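Benzoate transport porin BenP (Acinetobacter baumannii AB307-0294, PDB 5DL8) probably works as an outer-membrane porin of the OprD family, a monomeric beta-barrel channel thought to pass small solutes such as benzoate, with calcium ions bound. Local coordinates at residues S176-E181 and D297-E302; E316-Y321 and N356-S361; I193-D198 and G257-I262. All coordinates share one frame; numbering follows the deposited sequence.

How the interactions relate
All three contacts join parts of one antiparallel beta-barrel chain. Interaction 1 brings a short loop against a long one about 10 Å from the centre of the chain, whereas interactions 2 and 3 lie farther out, their centres about 21 Å and 23 Å from it. Interaction 3 is nested in sequence within the loop closed by interaction 1, and the two touch: Asp297 OD2 packs on Thr194 CG2 at 3.7 Å. Interaction 2 follows both in sequence and touches neither, its nearest atoms being about 12 Å from interaction 1 and 8 Å from interaction 3. It approaches a calcium site, the Glu358 side chain lying about 9 Å from the ion.

Interaction 1 (S176-E181 and D297-E302); sequences SPRNEE and DGFLPE
The backbones of 176-181 and 297-302 come closest at Pro177 and Gly298, whose CA atoms are 5.7 Å apart, where a type I beta turn from Pro177 to Glu180 meets a non-regular loop. The turn is closed by a hydrogen bond from Glu180 N to Pro177 O at 3.0 Å. The Pro177 ring rests on the other backbone, CB being 3.6 Å from Gly298 O. Arg178, extended from CG to NE, crosses Phe299 nearly at a right angle. Phe299 CB sits over the centre of one guanidinium face, 3.7 Å from Arg178 CZ; the guanidinium and ring planes differ by 17°, but CB, not the ring, lies over the guanidinium, so this is no stack. Asn179 meets the ring at its CD2-CE2 side, crossing it at about a right angle: OD1 lies in the ring plane, 3.8 Å from Phe299 CD2. No hydrogen bond spans the segments; Arg178 NH1 instead forms a salt bridge with Asp143, and NE a hydrogen bond with Thr97 O. This packing, about 10 Å from the chain centre, is consistent with loops folded into the barrel, as in OprD-family porins: one joins strands 165-176 and 187-190, the other strands 278-288 and 319-328.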
loop_
_atom_site.group_PDB
_atom_site.type_symbol
_atom_site.label_atom_id
_atom_site.label_comp_id
_atom_site.label_asym_id
_atom_site.label_seq_id
_atom_site.Cartn_x
_atom_site.Cartn_y
_atom_site.Cartn_z
ATOM N N SER A 176 -3.141 -4.006 -11.961
ATOM C CA SER A 176 -3.318 -5.498 -11.743
ATOM C C SER A 176 -3.362 -5.729 -10.290
ATOM O O SER A 176 -2.309 -5.745 -9.628
ATOM C CB SER A 176 -2.133 -6.275 -12.272
ATOM O OG SER A 176 -2.420 -7.685 -12.311
ATOM N N PRO A 177 -4.544 -5.799 -9.735
ATOM C CA PRO A 177 -4.641 -5.966 -8.260
ATOM C C PRO A 177 -3.913 -7.203 -7.643
ATOM O O PRO A 177 -3.617 -8.152 -8.351
ATOM C CB PRO A 177 -6.187 -6.039 -8.018
ATOM C CG PRO A 177 -6.744 -5.251 -9.114
ATOM C CD PRO A 177 -5.880 -5.621 -10.320
ATOM N N ARG A 178 -3.626 -7.139 -6.340
ATOM C CA ARG A 178 -2.887 -8.166 -5.643
ATOM C C ARG A 178 -3.508 -9.625 -5.880
ATOM O O ARG A 178 -2.782 -10.555 -6.002
ATOM C CB ARG A 178 -2.807 -7.843 -4.156
ATOM C CG ARG A 178 -4.101 -8.066 -3.421
ATOM C CD ARG A 178 -4.106 -7.434 -2.075
ATOM N NE ARG A 178 -5.346 -7.725 -1.317
ATOM C CZ ARG A 178 -5.778 -6.994 -0.249
ATOM N NH1 ARG A 178 -5.084 -5.833 0.115
ATOM N NH2 ARG A 178 -6.914 -7.359 0.429
ATOM N N ASN A 179 -4.832 -9.722 -6.065
ATOM C CA ASN A 179 -5.537 -10.975 -6.174
ATOM C C ASN A 179 -5.973 -11.238 -7.568
ATOM O O ASN A 179 -6.966 -11.996 -7.730
ATOM C CB ASN A 179 -6.760 -11.024 -5.191
ATOM C CG ASN A 179 -7.859 -9.973 -5.504
ATOM O OD1 ASN A 179 -7.584 -8.845 -5.791
ATOM N ND2 ASN A 179 -9.098 -10.345 -5.343
ATOM N N GLU A 180 -5.306 -10.656 -8.597
ATOM C CA GLU A 180 -5.746 -10.875 -9.970
ATOM C C GLU A 180 -4.554 -11.059 -10.856
ATOM O O GLU A 180 -3.486 -10.603 -10.534
ATOM C CB GLU A 180 -6.596 -9.685 -10.589
ATOM C CG GLU A 180 -7.778 -9.194 -9.802
ATOM C CD GLU A 180 -8.968 -10.138 -9.793
ATOM O OE1 GLU A 180 -8.952 -11.197 -10.512
ATOM O OE2 GLU A 180 -9.958 -9.844 -9.049
ATOM N N GLU A 181 -4.813 -11.607 -12.031
ATOM C CA GLU A 181 -3.773 -11.911 -13.025
ATOM C C GLU A 181 -3.547 -10.869 -14.048
ATOM O O GLU A 181 -2.487 -10.790 -14.572
ATOM C CB GLU A 181 -4.154 -13.168 -13.899
ATOM C CG GLU A 181 -4.244 -14.467 -13.069
ATOM C CD GLU A 181 -4.116 -15.772 -13.905
ATOM O OE1 GLU A 181 -4.794 -15.949 -14.875
ATOM O OE2 GLU A 181 -3.328 -16.629 -13.574
ATOM N N ASP A 297 -11.769 0.406 -6.508
ATOM C CA ASP A 297 -12.072 -1.043 -6.437
ATOM C C ASP A 297 -10.742 -1.800 -6.505
ATOM O O ASP A 297 -9.717 -1.243 -6.864
ATOM C CB ASP A 297 -12.948 -1.548 -7.608
ATOM C CG ASP A 297 -14.295 -0.903 -7.714
ATOM O OD1 ASP A 297 -14.849 -0.539 -6.718
ATOM O OD2 ASP A 297 -14.881 -0.816 -8.818
ATOM N N GLY A 298 -10.738 -3.000 -6.033
ATOM C CA GLY A 298 -9.554 -3.896 -6.171
ATOM C C GLY A 298 -8.557 -3.801 -5.028
ATOM O O GLY A 298 -7.352 -4.224 -5.168
ATOM N N PHE A 299 -9.057 -3.232 -3.902
ATOM C CA PHE A 299 -8.413 -3.298 -2.566
ATOM C C PHE A 299 -7.138 -2.474 -2.541
ATOM O O PHE A 299 -6.184 -2.769 -1.750
ATOM C CB PHE A 299 -8.154 -4.811 -2.102
ATOM C CG PHE A 299 -9.367 -5.720 -2.295
ATOM C CD1 PHE A 299 -10.525 -5.541 -1.511
ATOM C CD2 PHE A 299 -9.401 -6.643 -3.355
ATOM C CE1 PHE A 299 -11.683 -6.294 -1.791
ATOM C CE2 PHE A 299 -10.546 -7.393 -3.624
ATOM C CZ PHE A 299 -11.679 -7.213 -2.838
ATOM N N LEU A 300 -7.096 -1.436 -3.392
ATOM C CA LEU A 300 -5.890 -0.560 -3.450
ATOM C C LEU A 300 -5.789 0.206 -2.163
ATOM O O LEU A 300 -6.681 0.939 -1.823
ATOM C CB LEU A 300 -5.965 0.344 -4.684
ATOM C CG LEU A 300 -6.283 -0.371 -6.041
ATOM C CD1 LEU A 300 -6.093 0.559 -7.250
ATOM C CD2 LEU A 300 -5.384 -1.596 -6.133
ATOM N N PRO A 301 -4.740 -0.040 -1.349
ATOM C CA PRO A 301 -4.767 0.638 -0.003
ATOM C C PRO A 301 -4.261 2.073 -0.144
ATOM O O PRO A 301 -3.532 2.366 -1.085
ATOM C CB PRO A 301 -3.727 -0.164 0.841
ATOM C CG PRO A 301 -2.710 -0.542 -0.224
ATOM C CD PRO A 301 -3.538 -0.910 -1.471
ATOM N N GLU A 302 -4.641 2.944 0.800
ATOM C CA GLU A 302 -4.156 4.353 0.828
ATOM C C GLU A 302 -3.161 4.364 1.962
ATOM O O GLU A 302 -3.472 4.686 3.159
ATOM C CB GLU A 302 -5.268 5.385 1.000
ATOM C CG GLU A 302 -4.769 6.818 0.978
ATOM C CD GLU A 302 -3.742 6.979 -0.169
ATOM O OE1 GLU A 302 -2.484 6.793 0.111
ATOM O OE2 GLU A 302 -4.205 7.219 -1.339
#

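Interaction 2 (E316-Y321 and N356-S361); sequences EDEKSY and NHETES
Glu318 and Glu358 meet through their carboxylates, with Glu318 OE2 only 2.5 Å from Glu358 OE1. The two side chains cross at about a right angle and their carboxylate planes are turned 39° apart, so the groups are neither coplanar nor stacked. The approach is lopsided: Glu358 offers OE1, whereas both oxygens of Glu318 face that one atom, OE1 standing at 3.2 Å from Glu358 OE1 as a pair of acceptors. A separation of 2.5 Å between two acid oxygens suggests that one group holds a proton; which of the two carries it remains undetermined.

The torsions explain how the ends converge. Glu318 CG lies anti to the backbone N (chi1 177°), and the chain continues extended towards 356-361. In Glu358, CG instead falls between the backbone N and the carbonyl carbon (chi1 63°); the extended remainder brings OE1 to the other acid. Both residues are buried, and their side chains touch Phe313 and Phe348.

Neighbouring polar groups restrain both ends. Lys315 NZ forms a salt bridge with Glu358 OE1, the oxygen that faces Glu318, and would be expected to offset part of the acidic charge. Tyr386 OH bonds to Glu358 OE2, while Lys315 N bonds to Glu318 OE1.

The contact reaches across strand 336-349, which pairs antiparallel with both strand 319-328 and strand 355-368. Glu358 lies on strand 355-368, while Glu318 is the loop residue just before strand 319-328. Glu358 also packs on Val388, a residue of the second calcium site, but its side chain is about 9 Å from the ion, so the acid pair neighbours that site without belonging to it; the geometry is consistent with a carboxyl-carboxylate pair, if one acid is protonated.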
loop_
_atom_site.group_PDB
_atom_site.type_symbol
_atom_site.label_atom_id
_atom_site.label_comp_id
_atom_site.label_asym_id
_atom_site.label_seq_id
_atom_site.Cartn_x
_atom_site.Cartn_y
_atom_site.Cartn_z
ATOM N N GLU A 316 -18.019 8.140 6.616
ATOM C CA GLU A 316 -18.502 9.533 6.610
ATOM C C GLU A 316 -18.639 10.093 8.012
ATOM O O GLU A 316 -19.338 9.534 8.847
ATOM C CB GLU A 316 -19.887 9.614 5.927
ATOM C CG GLU A 316 -20.586 10.957 5.996
ATOM C CD GLU A 316 -21.925 10.958 5.220
ATOM O OE1 GLU A 316 -22.150 10.005 4.459
ATOM O OE2 GLU A 316 -22.735 11.910 5.336
ATOM N N ASP A 317 -18.031 11.234 8.245
ATOM C CA ASP A 317 -18.014 11.855 9.552
ATOM C C ASP A 317 -17.153 11.204 10.630
ATOM O O ASP A 317 -17.142 11.689 11.768
ATOM C CB ASP A 317 -19.423 12.067 10.079
ATOM C CG ASP A 317 -20.213 13.096 9.285
ATOM O OD1 ASP A 317 -19.674 13.997 8.622
ATOM O OD2 ASP A 317 -21.401 13.127 9.449
ATOM N N GLU A 318 -16.428 10.137 10.288
ATOM C CA GLU A 318 -15.801 9.308 11.286
ATOM C C GLU A 318 -14.560 10.033 11.862
ATOM O O GLU A 318 -13.686 10.485 11.150
ATOM C CB GLU A 318 -15.427 7.908 10.747
ATOM C CG GLU A 318 -14.692 7.035 11.808
ATOM C CD GLU A 318 -14.618 5.567 11.438
ATOM O OE1 GLU A 318 -14.784 5.202 10.281
ATOM O OE2 GLU A 318 -14.433 4.736 12.402
ATOM N N LYS A 319 -14.564 10.166 13.174
ATOM C CA LYS A 319 -13.383 10.538 13.967
ATOM C C LYS A 319 -12.767 9.237 14.588
ATOM O O LYS A 319 -13.436 8.368 15.208
ATOM C CB LYS A 319 -13.798 11.438 15.100
ATOM C CG LYS A 319 -14.588 12.673 14.685
ATOM C CD LYS A 319 -14.874 13.486 15.991
ATOM C CE LYS A 319 -15.405 14.937 15.864
ATOM N NZ LYS A 319 -16.790 14.765 15.323
ATOM N N SER A 320 -11.457 9.163 14.478
ATOM C CA SER A 320 -10.651 8.042 15.085
ATOM C C SER A 320 -9.375 8.447 15.900
ATOM O O SER A 320 -8.631 9.409 15.543
ATOM C CB SER A 320 -10.341 7.056 13.992
ATOM O OG SER A 320 -9.692 7.712 12.912
ATOM N N TYR A 321 -9.107 7.658 16.951
ATOM C CA TYR A 321 -8.031 7.851 17.929
ATOM C C TYR A 321 -7.160 6.633 17.881
ATOM O O TYR A 321 -7.679 5.493 18.018
ATOM C CB TYR A 321 -8.574 8.083 19.362
ATOM C CG TYR A 321 -9.619 9.187 19.416
ATOM C CD1 TYR A 321 -10.892 8.874 19.093
ATOM C CD2 TYR A 321 -9.339 10.489 19.715
ATOM C CE1 TYR A 321 -11.883 9.785 19.022
ATOM C CE2 TYR A 321 -10.380 11.464 19.693
ATOM C CZ TYR A 321 -11.665 11.046 19.355
ATOM O OH TYR A 321 -12.835 11.778 19.205
ATOM N N ASN A 356 -22.862 4.869 15.408
ATOM C CA ASN A 356 -22.025 3.695 15.453
ATOM C C ASN A 356 -20.664 3.989 16.036
ATOM O O ASN A 356 -20.232 5.101 16.069
ATOM C CB ASN A 356 -21.948 3.101 14.019
ATOM C CG ASN A 356 -21.774 1.620 13.986
ATOM O OD1 ASN A 356 -21.657 0.988 14.994
ATOM N ND2 ASN A 356 -21.720 1.063 12.794
ATOM N N HIS A 357 -19.956 2.920 16.435
ATOM C CA HIS A 357 -18.599 3.021 16.854
ATOM C C HIS A 357 -17.887 1.734 16.620
ATOM O O HIS A 357 -18.522 0.639 16.604
ATOM C CB HIS A 357 -18.531 3.550 18.330
ATOM C CG HIS A 357 -19.133 2.662 19.394
ATOM N ND1 HIS A 357 -18.486 1.560 19.925
ATOM C CD2 HIS A 357 -20.286 2.764 20.092
ATOM C CE1 HIS A 357 -19.232 0.989 20.858
ATOM N NE2 HIS A 357 -20.317 1.719 20.995
ATOM N N GLU A 358 -16.554 1.794 16.466
ATOM C CA GLU A 358 -15.830 0.537 16.150
ATOM C C GLU A 358 -14.396 0.583 16.652
ATOM O O GLU A 358 -13.857 1.671 16.881
ATOM C CB GLU A 358 -15.871 0.277 14.628
ATOM C CG GLU A 358 -15.141 1.385 13.897
ATOM C CD GLU A 358 -15.291 1.411 12.379
ATOM O OE1 GLU A 358 -14.671 2.362 11.737
ATOM O OE2 GLU A 358 -15.988 0.483 11.829
ATOM N N THR A 359 -13.799 -0.569 16.843
ATOM C CA THR A 359 -12.435 -0.685 17.307
ATOM C C THR A 359 -11.684 -1.662 16.472
ATOM O O THR A 359 -12.256 -2.664 16.013
ATOM C CB THR A 359 -12.289 -1.101 18.835
ATOM O OG1 THR A 359 -12.883 -2.386 19.073
ATOM C CG2 THR A 359 -12.899 -0.112 19.748
ATOM N N GLU A 360 -10.394 -1.441 16.289
ATOM C CA GLU A 360 -9.530 -2.441 15.602
ATOM C C GLU A 360 -8.185 -2.521 16.323
ATOM O O GLU A 360 -7.545 -1.498 16.539
ATOM C CB GLU A 360 -9.261 -2.062 14.167
ATOM C CG GLU A 360 -8.519 -3.188 13.368
ATOM C CD GLU A 360 -8.118 -2.821 11.932
ATOM O OE1 GLU A 360 -9.019 -2.474 11.112
ATOM O OE2 GLU A 360 -6.898 -2.895 11.636
ATOM N N SER A 361 -7.797 -3.717 16.731
ATOM C CA SER A 361 -6.475 -3.986 17.297
ATOM C C SER A 361 -5.666 -4.809 16.278
ATOM O O SER A 361 -6.227 -5.549 15.492
ATOM C CB SER A 361 -6.596 -4.619 18.717
ATOM O OG SER A 361 -7.269 -5.846 18.628
#

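Interaction 3 (I193-D198 and G257-I262); sequences ITKESD and GNTFDI
Lys195 loses 66 Å² to this contact, against 45 Å² for Phe260 and 27 Å² for Thr259, and it meets each of these two with a different part of its side chain. At its base, Lys195 CB lies at the edge of the Phe260 ring, near the ring plane and 3.7 Å from CZ. At its far end, Lys195 NZ donates a hydrogen bond of 3.2 Å to Thr259 OG1, the two side chains reaching toward each other tip to tip. The lysine is extended beyond CG, which lets it span the distance from the phenylalanine to the threonine hydroxyl even though the nearest CA atoms, those of Lys195 and Thr259, are 9.0 Å apart.

Thr259 and Phe260 are also arranged against each other. Thr259 CG2 stands 3.3 Å above the centre of one face of the Phe260 ring. In Thr259 the methyl is anti to the backbone N, while OG1 lies beside that N (chi1 -73°); the methyl and hydroxyl are thereby divided between the aromatic face and the ammonium group. Both residues touch a crystal neighbour, so lattice contacts may contribute to the loop's conformation.

A second acceptor, Asp224 O, also grips Lys195 NZ, and it is the stronger polar partner. Phe260 has further apolar neighbours, meeting Phe188 edge-to-face and touching Leu225. Strand 193-196 pairs antiparallel with 187-190 as a two-stranded hairpin, whereas 257-262 lies in the loop connecting strands 243-255 and 263-275. The arrangement is a surface contact of a hairpin with an inter-strand loop of the porin barrel, away from both calcium sites.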
loop_
_atom_site.group_PDB
_atom_site.type_symbol
_atom_site.label_atom_id
_atom_site.label_comp_id
_atom_site.label_asym_id
_atom_site.label_seq_id
_atom_site.Cartn_x
_atom_site.Cartn_y
_atom_site.Cartn_z
ATOM N N ILE A 193 -23.303 -0.733 -8.419
ATOM C CA ILE A 193 -23.075 -0.278 -9.760
ATOM C C ILE A 193 -21.593 0.136 -9.884
ATOM O O ILE A 193 -21.133 1.035 -9.100
ATOM C CB ILE A 193 -23.982 0.888 -10.127
ATOM C CG1 ILE A 193 -25.443 0.434 -10.199
ATOM C CG2 ILE A 193 -23.615 1.458 -11.539
ATOM C CD1 ILE A 193 -26.442 1.669 -10.267
ATOM N N THR A 194 -20.906 -0.480 -10.888
ATOM C CA THR A 194 -19.510 -0.239 -11.219
ATOM C C THR A 194 -19.294 0.678 -12.448
ATOM O O THR A 194 -19.923 0.457 -13.447
ATOM C CB THR A 194 -18.713 -1.563 -11.398
ATOM O OG1 THR A 194 -18.714 -2.279 -10.135
ATOM C CG2 THR A 194 -17.171 -1.298 -11.666
ATOM N N LYS A 195 -18.431 1.682 -12.342
ATOM C CA LYS A 195 -17.940 2.482 -13.447
ATOM C C LYS A 195 -16.433 2.428 -13.524
ATOM O O LYS A 195 -15.746 2.469 -12.499
ATOM C CB LYS A 195 -18.343 3.887 -13.250
ATOM C CG LYS A 195 -18.587 4.616 -14.581
ATOM C CD LYS A 195 -18.260 6.099 -14.394
ATOM C CE LYS A 195 -18.730 7.020 -15.528
ATOM N NZ LYS A 195 -18.658 8.462 -14.971
ATOM N N GLU A 196 -15.912 2.342 -14.751
ATOM C CA GLU A 196 -14.462 2.290 -15.043
ATOM C C GLU A 196 -13.938 3.631 -15.459
ATOM O O GLU A 196 -14.690 4.404 -16.027
ATOM C CB GLU A 196 -14.213 1.379 -16.253
ATOM C CG GLU A 196 -14.718 -0.059 -16.076
ATOM C CD GLU A 196 -14.366 -0.966 -17.205
ATOM O OE1 GLU A 196 -15.039 -0.862 -18.229
ATOM O OE2 GLU A 196 -13.426 -1.759 -17.047
ATOM N N SER A 197 -12.648 3.839 -15.268
ATOM C CA SER A 197 -11.943 5.005 -15.739
ATOM C C SER A 197 -11.026 4.680 -16.898
ATOM O O SER A 197 -10.346 3.628 -16.888
ATOM C CB SER A 197 -11.059 5.482 -14.566
ATOM O OG SER A 197 -10.163 6.580 -14.891
ATOM N N ASP A 198 -10.918 5.599 -17.853
ATOM C CA ASP A 198 -9.847 5.538 -18.853
ATOM C C ASP A 198 -8.435 5.804 -18.321
ATOM O O ASP A 198 -7.437 5.395 -18.933
ATOM C CB ASP A 198 -10.152 6.414 -20.055
ATOM C CG ASP A 198 -11.343 5.890 -20.877
ATOM O OD1 ASP A 198 -11.730 4.708 -20.764
ATOM O OD2 ASP A 198 -11.904 6.658 -21.648
ATOM N N GLY A 257 -16.179 15.411 -12.942
ATOM C CA GLY A 257 -17.509 15.715 -13.389
ATOM C C GLY A 257 -18.528 15.435 -12.281
ATOM O O GLY A 257 -18.534 16.125 -11.241
ATOM N N ASN A 258 -19.365 14.415 -12.569
ATOM C CA ASN A 258 -20.493 13.925 -11.759
ATOM C C ASN A 258 -20.460 12.338 -11.593
ATOM O O ASN A 258 -19.341 11.755 -11.255
ATOM C CB ASN A 258 -21.806 14.480 -12.332
ATOM C CG ASN A 258 -22.483 15.513 -11.414
ATOM O OD1 ASN A 258 -23.704 15.522 -11.294
ATOM N ND2 ASN A 258 -21.707 16.424 -10.822
ATOM N N THR A 259 -21.607 11.659 -11.834
ATOM C CA THR A 259 -21.881 10.265 -11.372
ATOM C C THR A 259 -21.908 9.970 -9.813
ATOM O O THR A 259 -22.940 9.520 -9.351
ATOM C CB THR A 259 -20.994 9.198 -12.109
ATOM O OG1 THR A 259 -21.426 8.998 -13.446
ATOM C CG2 THR A 259 -21.113 7.858 -11.472
ATOM N N PHE A 260 -20.841 10.189 -9.025
ATOM C CA PHE A 260 -20.825 9.716 -7.632
ATOM C C PHE A 260 -21.149 10.677 -6.483
ATOM O O PHE A 260 -21.446 10.268 -5.339
ATOM C CB PHE A 260 -19.517 8.931 -7.321
ATOM C CG PHE A 260 -19.275 7.771 -8.243
ATOM C CD1 PHE A 260 -20.012 6.556 -8.108
ATOM C CD2 PHE A 260 -18.363 7.882 -9.284
ATOM C CE1 PHE A 260 -19.792 5.464 -8.961
ATOM C CE2 PHE A 260 -18.158 6.813 -10.178
ATOM C CZ PHE A 260 -18.865 5.591 -10.014
ATOM N N ASP A 261 -21.128 11.952 -6.633
ATOM C CA ASP A 261 -21.197 12.650 -5.308
ATOM C C ASP A 261 -20.110 12.057 -4.252
ATOM O O ASP A 261 -20.394 11.336 -3.221
ATOM C CB ASP A 261 -22.676 12.673 -4.769
ATOM C CG ASP A 261 -23.662 13.514 -5.708
ATOM O OD1 ASP A 261 -23.282 14.019 -6.784
ATOM O OD2 ASP A 261 -24.816 13.732 -5.334
ATOM N N ILE A 262 -18.874 12.199 -4.669
ATOM C CA ILE A 262 -17.724 12.093 -3.788
ATOM C C ILE A 262 -17.487 13.543 -3.265
ATOM O O ILE A 262 -17.442 14.493 -4.036
ATOM C CB ILE A 262 -16.601 11.423 -4.526
ATOM C CG1 ILE A 262 -16.939 9.894 -4.786
ATOM C CG2 ILE A 262 -15.324 11.618 -3.792
ATOM C CD1 ILE A 262 -16.020 9.109 -5.770
#